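Local coordinates for uncharacterized protein (Bacteroides thetaiotaomicron, PDB 3KZT) that is of unknown function, carries a DUF3828 domain and is probably exported as a lipoprotein in its natural full-length form, at residues 24-35 with 97-107. Numbering follows the deposited sequence.
Sequences EQEAIGMIEDFY and VKHLNDNWYEV. With EDO (1,2-ethanediol), chain C; SO4 (sulfate ion), chain E.
Tyr-105 lies against Ile-31, Ile-28, Ala-27 and Glu-24 of helix 13-41, in a beta hairpin that lays one face on segment 24-35. The hairpin, strands 96-101 and 104-111 joined by a type II' turn with a classic bulge at Leu-100 and Asn-101, belongs to a four-stranded antiparallel sheet packed on helix 13-41; the first of its strands is outermost within the chain. The axes of strand segment 97-101 and the helix segment are 8.3 Å apart at closest approach.

From CB, Tyr-105 first touches Ile-31 CD1 at 3.6 Å, which also reaches CG and CD1. Farther out, CD2 lies against Ile-28 CG1, then CZ comes 3.5 Å from Ala-27 CB. At the tip, OH donates to O2 of a bound ethanediol, probably from the crystallisation liquor, over 2.8 Å; both diol oxygens donate to Asn-103 OD1. With CG anti to the carbonyl carbon (chi1 -64°), the ring runs back along the helix toward Glu-24.

Glu-24 continues the packing on His-99. Its carboxylate stacks on the imidazole with planes 15° apart, OE2 lying 3.3 Å above the ring plane and offset toward the rim. Glu-24 CG, 4.0 Å from the His-99 ring centroid, adds a CH-pi contact over the face. The approach of Glu-24 OE2 to His-99 ND1 is too poorly angled to be a hydrogen bond. His-99 NE2 instead donates to Asp-102 O at 2.7 Å, nearly in the ring plane, which holds the ring's rotation.

At the other end, Val-97 CG1 and CG2 rest on Ile-31 CG2, and a water joins Glu-32 OE2 to Val-97 N. Tyr-35, whose OH is bonded to Ile-81 O, presents one ring face to Val-107: CG1 sits 3.7 Å from the ring centroid, 8° off its normal, while CG2 lies on the same side of the ring, close to CE1.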
# COMPACT_ATOMS: atom_id res chain seq x y z
N GLU A 24 2.66 2.83 22.03
CA GLU A 24 2.82 3.84 20.96
C GLU A 24 3.15 3.21 19.61
O GLU A 24 2.58 3.63 18.58
CB GLU A 24 3.87 4.88 21.33
CG GLU A 24 3.39 5.87 22.38
CD GLU A 24 4.50 6.64 23.05
OE1 GLU A 24 5.62 6.71 22.50
OE2 GLU A 24 4.26 7.19 24.14
N GLN A 25 4.06 2.21 19.60
CA GLN A 25 4.40 1.48 18.37
C GLN A 25 3.25 0.66 17.82
O GLN A 25 3.12 0.55 16.60
CB GLN A 25 5.65 0.59 18.54
CG GLN A 25 6.97 1.34 18.72
CD GLN A 25 7.38 2.22 17.53
OE1 GLN A 25 6.88 2.06 16.41
NE2 GLN A 25 8.28 3.15 17.78
N GLU A 26 2.43 0.08 18.72
CA GLU A 26 1.20 -0.62 18.32
C GLU A 26 0.21 0.35 17.65
O GLU A 26 -0.36 0.01 16.63
CB GLU A 26 0.51 -1.31 19.52
CG GLU A 26 1.30 -2.49 20.10
CD GLU A 26 0.69 -3.09 21.36
OE1 GLU A 26 -0.45 -2.73 21.76
OE2 GLU A 26 1.36 -3.94 21.96
N ALA A 27 0.03 1.53 18.25
CA ALA A 27 -0.85 2.59 17.71
C ALA A 27 -0.34 3.07 16.35
O ALA A 27 -1.10 3.18 15.41
CB ALA A 27 -0.96 3.77 18.69
N ILE A 28 0.97 3.35 16.28
CA ILE A 28 1.64 3.72 15.02
C ILE A 28 1.39 2.65 13.91
O ILE A 28 0.98 3.01 12.81
CB ILE A 28 3.18 4.02 15.26
CG1 ILE A 28 3.32 5.39 15.95
CG2 ILE A 28 3.96 4.04 13.95
CD1 ILE A 28 4.68 5.69 16.48
N GLY A 29 1.56 1.36 14.25
CA GLY A 29 1.30 0.23 13.33
C GLY A 29 -0.12 0.22 12.74
O GLY A 29 -0.29 -0.00 11.55
N MSE A 30 -1.11 0.48 13.57
CA MSE A 30 -2.52 0.59 13.11
C MSE A 30 -2.72 1.78 12.16
O MSE A 30 -3.37 1.64 11.13
CB MSE A 30 -3.48 0.72 14.29
CG MSE A 30 -4.97 0.93 13.89
SE MSE A 30 -5.49 2.77 13.50
CE MSE A 30 -5.14 3.51 15.29
N ILE A 31 -2.19 2.95 12.55
CA ILE A 31 -2.26 4.18 11.74
C ILE A 31 -1.61 3.97 10.36
O ILE A 31 -2.19 4.31 9.35
CB ILE A 31 -1.63 5.41 12.48
CG1 ILE A 31 -2.44 5.76 13.76
CG2 ILE A 31 -1.63 6.67 11.56
CD1 ILE A 31 -1.71 6.71 14.74
N GLU A 32 -0.40 3.38 10.36
CA GLU A 32 0.29 2.98 9.11
C GLU A 32 -0.55 2.06 8.22
O GLU A 32 -0.60 2.27 7.00
CB GLU A 32 1.59 2.26 9.42
CG GLU A 32 2.70 3.19 9.92
CD GLU A 32 3.93 2.46 10.43
OE1 GLU A 32 3.88 1.22 10.56
OE2 GLU A 32 4.95 3.14 10.68
N ASP A 33 -1.20 1.06 8.83
CA ASP A 33 -2.08 0.10 8.10
C ASP A 33 -3.28 0.79 7.50
O ASP A 33 -3.67 0.46 6.38
CB ASP A 33 -2.62 -1.02 9.02
CG ASP A 33 -1.54 -1.96 9.53
OD1 ASP A 33 -0.39 -1.92 9.05
OD2 ASP A 33 -1.86 -2.74 10.43
N PHE A 34 -3.89 1.70 8.26
CA PHE A 34 -5.01 2.49 7.75
C PHE A 34 -4.62 3.30 6.50
O PHE A 34 -5.30 3.19 5.47
CB PHE A 34 -5.60 3.45 8.81
CG PHE A 34 -6.54 4.45 8.24
CD1 PHE A 34 -7.68 4.04 7.54
CD2 PHE A 34 -6.28 5.83 8.35
CE1 PHE A 34 -8.55 4.97 6.97
CE2 PHE A 34 -7.16 6.77 7.78
CZ PHE A 34 -8.28 6.33 7.10
N TYR A 35 -3.55 4.09 6.61
CA TYR A 35 -3.10 4.95 5.49
C TYR A 35 -2.65 4.19 4.24
O TYR A 35 -2.94 4.63 3.13
CB TYR A 35 -2.05 5.99 5.94
CG TYR A 35 -2.69 7.23 6.50
CD1 TYR A 35 -3.08 7.30 7.84
CD2 TYR A 35 -2.94 8.33 5.68
CE1 TYR A 35 -3.71 8.43 8.35
CE2 TYR A 35 -3.56 9.47 6.18
CZ TYR A 35 -3.94 9.52 7.52
OH TYR A 35 -4.54 10.64 8.03
N VAL A 97 4.78 7.94 10.48
CA VAL A 97 3.90 8.23 11.62
C VAL A 97 4.75 8.29 12.89
O VAL A 97 5.70 7.51 13.03
CB VAL A 97 2.80 7.18 11.80
CG1 VAL A 97 1.80 7.64 12.88
CG2 VAL A 97 2.08 6.95 10.47
N LYS A 98 4.42 9.22 13.79
CA LYS A 98 5.12 9.33 15.07
C LYS A 98 4.20 9.86 16.15
O LYS A 98 3.20 10.54 15.86
CB LYS A 98 6.38 10.21 14.95
CG LYS A 98 6.18 11.75 14.94
CD LYS A 98 7.53 12.45 14.84
CE LYS A 98 7.44 13.92 15.17
NZ LYS A 98 8.77 14.57 15.06
N HIS A 99 4.56 9.58 17.40
CA HIS A 99 3.81 10.02 18.56
C HIS A 99 4.08 11.50 18.85
O HIS A 99 5.23 11.95 18.73
CB HIS A 99 4.19 9.18 19.77
CG HIS A 99 3.46 9.54 21.02
ND1 HIS A 99 4.10 10.02 22.13
CD2 HIS A 99 2.14 9.51 21.32
CE1 HIS A 99 3.21 10.25 23.08
NE2 HIS A 99 2.02 9.95 22.61
N LEU A 100 3.02 12.24 19.21
CA LEU A 100 3.12 13.64 19.61
C LEU A 100 3.10 13.71 21.14
O LEU A 100 4.14 13.86 21.77
CB LEU A 100 1.99 14.49 18.95
CG LEU A 100 2.03 14.72 17.44
CD1 LEU A 100 0.78 15.49 17.00
CD2 LEU A 100 3.30 15.46 17.01
N ASN A 101 1.91 13.52 21.71
CA ASN A 101 1.70 13.56 23.16
C ASN A 101 0.38 12.87 23.47
O ASN A 101 -0.55 12.90 22.64
CB ASN A 101 1.67 15.01 23.66
CG ASN A 101 0.53 15.82 23.05
OD1 ASN A 101 0.49 16.03 21.83
ND2 ASN A 101 -0.40 16.26 23.90
N ASP A 102 0.29 12.24 24.65
CA ASP A 102 -0.91 11.54 25.08
C ASP A 102 -1.33 10.52 23.99
O ASP A 102 -0.49 9.74 23.55
CB ASP A 102 -2.00 12.57 25.48
CG ASP A 102 -1.52 13.55 26.55
OD1 ASP A 102 -1.02 13.09 27.61
OD2 ASP A 102 -1.63 14.77 26.33
N ASN A 103 -2.58 10.57 23.51
CA ASN A 103 -3.04 9.70 22.43
C ASN A 103 -2.97 10.34 21.01
O ASN A 103 -3.50 9.76 20.06
CB ASN A 103 -4.47 9.21 22.75
CG ASN A 103 -4.55 8.40 24.04
OD1 ASN A 103 -3.66 7.62 24.35
ND2 ASN A 103 -5.64 8.55 24.77
N TRP A 104 -2.31 11.51 20.87
CA TRP A 104 -2.15 12.18 19.57
C TRP A 104 -0.88 11.69 18.87
O TRP A 104 0.15 11.50 19.51
CB TRP A 104 -2.15 13.72 19.70
CG TRP A 104 -3.51 14.25 19.91
CD1 TRP A 104 -4.11 14.50 21.11
CD2 TRP A 104 -4.48 14.56 18.90
NE1 TRP A 104 -5.39 14.96 20.91
CE2 TRP A 104 -5.64 15.01 19.57
CE3 TRP A 104 -4.47 14.50 17.50
CZ2 TRP A 104 -6.80 15.41 18.88
CZ3 TRP A 104 -5.63 14.89 16.81
CH2 TRP A 104 -6.77 15.34 17.50
N TYR A 105 -1.01 11.47 17.56
CA TYR A 105 0.08 11.02 16.69
C TYR A 105 0.04 11.95 15.48
O TYR A 105 -0.97 12.60 15.25
CB TYR A 105 -0.15 9.54 16.28
CG TYR A 105 -0.08 8.61 17.47
CD1 TYR A 105 -1.18 8.45 18.32
CD2 TYR A 105 1.09 7.90 17.77
CE1 TYR A 105 -1.12 7.62 19.44
CE2 TYR A 105 1.16 7.06 18.89
CZ TYR A 105 0.06 6.93 19.71
OH TYR A 105 0.12 6.13 20.81
N GLU A 106 1.14 12.02 14.74
CA GLU A 106 1.25 12.88 13.56
C GLU A 106 1.54 11.98 12.35
O GLU A 106 2.49 11.22 12.39
CB GLU A 106 2.39 13.89 13.76
CG GLU A 106 2.66 14.82 12.57
CD GLU A 106 3.74 15.83 12.86
OE1 GLU A 106 3.41 16.89 13.44
OE2 GLU A 106 4.90 15.58 12.49
N VAL A 107 0.71 12.09 11.30
CA VAL A 107 0.90 11.35 10.04
C VAL A 107 1.56 12.30 9.04
O VAL A 107 0.93 13.28 8.62
CB VAL A 107 -0.45 10.86 9.47
CG1 VAL A 107 -0.25 10.24 8.07
CG2 VAL A 107 -1.08 9.84 10.42
C1 EDO C . -3.60 4.26 22.88
O1 EDO C . -4.23 4.73 24.07
C2 EDO C . -3.25 5.42 21.97
O2 EDO C . -2.14 6.17 22.49
S SO4 E . -7.14 15.65 24.03
O1 SO4 E . -8.01 14.99 25.00
O2 SO4 E . -5.85 14.96 23.98
O3 SO4 E . -6.92 17.04 24.45
O4 SO4 E . -7.78 15.64 22.72
O HOH W 1 6.15 5.49 10.38